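Local coordinates for protein fucose-specific lectin (Aleuria aurantia, PDB 6GKE) that binds L-fucose on glycans, with strongest preference for alpha-1,6-linked core fucose, through several sites on a six-bladed beta-propeller, at residues I168-I173 with L178-Q183. The protein carries 1 engineered substitution. Sequence-based numbering, arbitrary orientation.
Sequences IGATAI and LRIYYQ. With FUC (alpha-L-fucopyranose), chain F.
I173 lays its CD1 methyl over the centre of the R179 guanidinium, 3.6 Å from CZ, while its CG2 rests on R179 CG. CG1 of I173 sits between the backbone N and the carbonyl carbon (chi1 68°), extending the chain across the arginine. R179 itself bends at chi2 (-65°) and reaches fucose with its edge: NH2 donates to FUC O5 at 2.8 Å, NE to FUC O4 at 2.9 Å and weakly to O5. NH1 turns back to L178 O, which lies in the guanidinium plane although NH1 stands well above the carbonyl plane, and D195 forms a salt bridge with NH2; together these fix the rotation of the flat group. The two strands are the first and second of a four-stranded antiparallel propeller blade, and the fucose site lies between this blade and the next. Paired backbone bonds join G169 with Y181 and T171 with R179. On the sheet face that carries R179, T171 CG2 meets the Y181 ring at its edge; Y181 OH bonds E191, which also hydrogen-bonds the fucose. On the opposite face, I180 CD1 reaches A170 CB at 3.7 Å, its CG2 lies alongside I168 CG2, and Y133 of the preceding blade packs against all three.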
loop_
_atom_site.group_PDB
_atom_site.type_symbol
_atom_site.label_atom_id
_atom_site.label_comp_id
_atom_site.label_asym_id
_atom_site.label_seq_id
_atom_site.Cartn_x
_atom_site.Cartn_y
_atom_site.Cartn_z
ATOM N N ILE A 168 -13.697 -12.702 10.255
ATOM C CA ILE A 168 -15.042 -13.184 10.574
ATOM C C ILE A 168 -15.765 -13.437 9.253
ATOM O O ILE A 168 -15.838 -12.542 8.424
ATOM C CB ILE A 168 -15.855 -12.191 11.433
ATOM C CG1 ILE A 168 -15.072 -11.664 12.638
ATOM C CG2 ILE A 168 -17.169 -12.837 11.855
ATOM C CD1 ILE A 168 -15.746 -10.513 13.356
ATOM N N GLY A 169 -16.283 -14.657 9.089
ATOM C CA GLY A 169 -17.187 -14.997 8.010
ATOM C C GLY A 169 -18.579 -15.223 8.566
ATOM O O GLY A 169 -18.717 -15.762 9.658
ATOM N N ALA A 170 -19.611 -14.789 7.845
ATOM C CA ALA A 170 -20.982 -14.915 8.341
ATOM C C ALA A 170 -21.913 -15.246 7.177
ATOM O O ALA A 170 -21.945 -14.524 6.190
ATOM C CB ALA A 170 -21.421 -13.646 9.028
ATOM N N THR A 171 -22.704 -16.310 7.317
ATOM C CA THR A 171 -23.626 -16.673 6.250
ATOM C C THR A 171 -24.922 -17.226 6.848
ATOM O O THR A 171 -24.903 -17.946 7.848
ATOM C CB THR A 171 -22.943 -17.624 5.257
ATOM O OG1 THR A 171 -23.804 -17.852 4.140
ATOM C CG2 THR A 171 -22.549 -18.955 5.856
ATOM N N ALA A 172 -26.045 -16.876 6.210
ATOM C CA ALA A 172 -27.344 -17.449 6.525
ATOM C C ALA A 172 -27.547 -18.661 5.617
ATOM O O ALA A 172 -27.806 -18.512 4.426
ATOM C CB ALA A 172 -28.445 -16.431 6.341
ATOM N N ILE A 173 -27.396 -19.858 6.186
ATOM C CA ILE A 173 -27.419 -21.100 5.402
ATOM C C ILE A 173 -28.853 -21.541 5.100
ATOM O O ILE A 173 -29.062 -22.456 4.311
ATOM C CB ILE A 173 -26.619 -22.213 6.106
ATOM C CG1 ILE A 173 -27.281 -22.699 7.399
ATOM C CG2 ILE A 173 -25.180 -21.772 6.332
ATOM C CD1 ILE A 173 -26.695 -23.995 7.926
ATOM N N LEU A 178 -27.927 -19.652 10.946
ATOM C CA LEU A 178 -26.726 -18.828 10.801
ATOM C C LEU A 178 -25.475 -19.647 11.097
ATOM O O LEU A 178 -25.476 -20.462 12.019
ATOM C CB LEU A 178 -26.775 -17.659 11.788
ATOM C CG LEU A 178 -28.105 -16.922 11.893
ATOM C CD1 LEU A 178 -27.961 -15.748 12.845
ATOM C CD2 LEU A 178 -28.615 -16.461 10.532
ATOM N N ARG A 179 -24.402 -19.373 10.349
ATOM C CA ARG A 179 -23.103 -19.959 10.625
ATOM C C ARG A 179 -22.051 -18.850 10.577
ATOM O O ARG A 179 -21.967 -18.101 9.598
ATOM C CB ARG A 179 -22.758 -21.069 9.629
ATOM C CG ARG A 179 -23.693 -22.272 9.675
ATOM C CD ARG A 179 -23.625 -23.046 10.984
ATOM N NE ARG A 179 -24.469 -24.235 10.989
ATOM C CZ ARG A 179 -25.752 -24.268 11.351
ATOM N NH1 ARG A 179 -26.391 -23.164 11.712
ATOM N NH2 ARG A 179 -26.396 -25.424 11.354
ATOM N N ILE A 180 -21.269 -18.765 11.655
ATOM C CA ILE A 180 -20.247 -17.738 11.843
ATOM C C ILE A 180 -18.900 -18.440 11.991
ATOM O O ILE A 180 -18.783 -19.384 12.773
ATOM C CB ILE A 180 -20.542 -16.871 13.084
ATOM C CG1 ILE A 180 -21.999 -16.395 13.138
ATOM C CG2 ILE A 180 -19.538 -15.730 13.174
ATOM C CD1 ILE A 180 -22.461 -15.573 11.953
ATOM N N TYR A 181 -17.906 -17.968 11.235
ATOM C CA TYR A 181 -16.570 -18.552 11.190
ATOM C C TYR A 181 -15.571 -17.502 11.663
ATOM O O TYR A 181 -15.649 -16.343 11.284
ATOM C CB TYR A 181 -16.241 -19.044 9.776
ATOM C CG TYR A 181 -17.232 -20.076 9.322
ATOM C CD1 TYR A 181 -17.080 -21.409 9.660
ATOM C CD2 TYR A 181 -18.388 -19.703 8.660
ATOM C CE1 TYR A 181 -18.039 -22.351 9.330
ATOM C CE2 TYR A 181 -19.356 -20.631 8.319
ATOM C CZ TYR A 181 -19.188 -21.960 8.664
ATOM O OH TYR A 181 -20.165 -22.867 8.355
ATOM N N TYR A 182 -14.630 -17.924 12.502
ATOM C CA TYR A 182 -13.654 -17.007 13.082
ATOM C C TYR A 182 -12.411 -17.812 13.451
ATOM O O TYR A 182 -12.459 -19.033 13.456
ATOM C CB TYR A 182 -14.251 -16.306 14.304
ATOM C CG TYR A 182 -14.617 -17.258 15.415
ATOM C CD1 TYR A 182 -15.829 -17.927 15.423
ATOM C CD2 TYR A 182 -13.720 -17.537 16.431
ATOM C CE1 TYR A 182 -16.148 -18.835 16.418
ATOM C CE2 TYR A 182 -14.026 -18.434 17.441
ATOM C CZ TYR A 182 -15.243 -19.090 17.433
ATOM O OH TYR A 182 -15.528 -19.983 18.426
ATOM N N GLN A 183 -11.316 -17.125 13.779
ATOM C CA GLN A 183 -10.090 -17.808 14.144
ATOM C C GLN A 183 -9.892 -17.682 15.655
ATOM O O GLN A 183 -9.771 -16.583 16.191
ATOM C CB GLN A 183 -8.907 -17.244 13.363
ATOM C CG GLN A 183 -7.622 -18.035 13.582
ATOM C CD GLN A 183 -6.530 -17.614 12.632
ATOM O OE1 GLN A 183 -6.367 -16.432 12.336
ATOM N NE2 GLN A 183 -5.754 -18.576 12.162
HETATM C C1 FUC F . -24.044 -28.216 12.058
HETATM C C2 FUC F . -22.565 -27.876 12.143
HETATM C C3 FUC F . -21.868 -28.213 10.824
HETATM C C4 FUC F . -22.577 -27.495 9.675
HETATM C C5 FUC F . -24.032 -27.946 9.652
HETATM C C6 FUC F . -24.837 -27.272 8.548
HETATM O O1 FUC F . -24.149 -29.632 12.006
HETATM O O2 FUC F . -21.975 -28.584 13.244
HETATM O O3 FUC F . -20.475 -27.913 10.897
HETATM O O4 FUC F . -22.564 -26.078 9.859
HETATM O O5 FUC F . -24.646 -27.615 10.906
#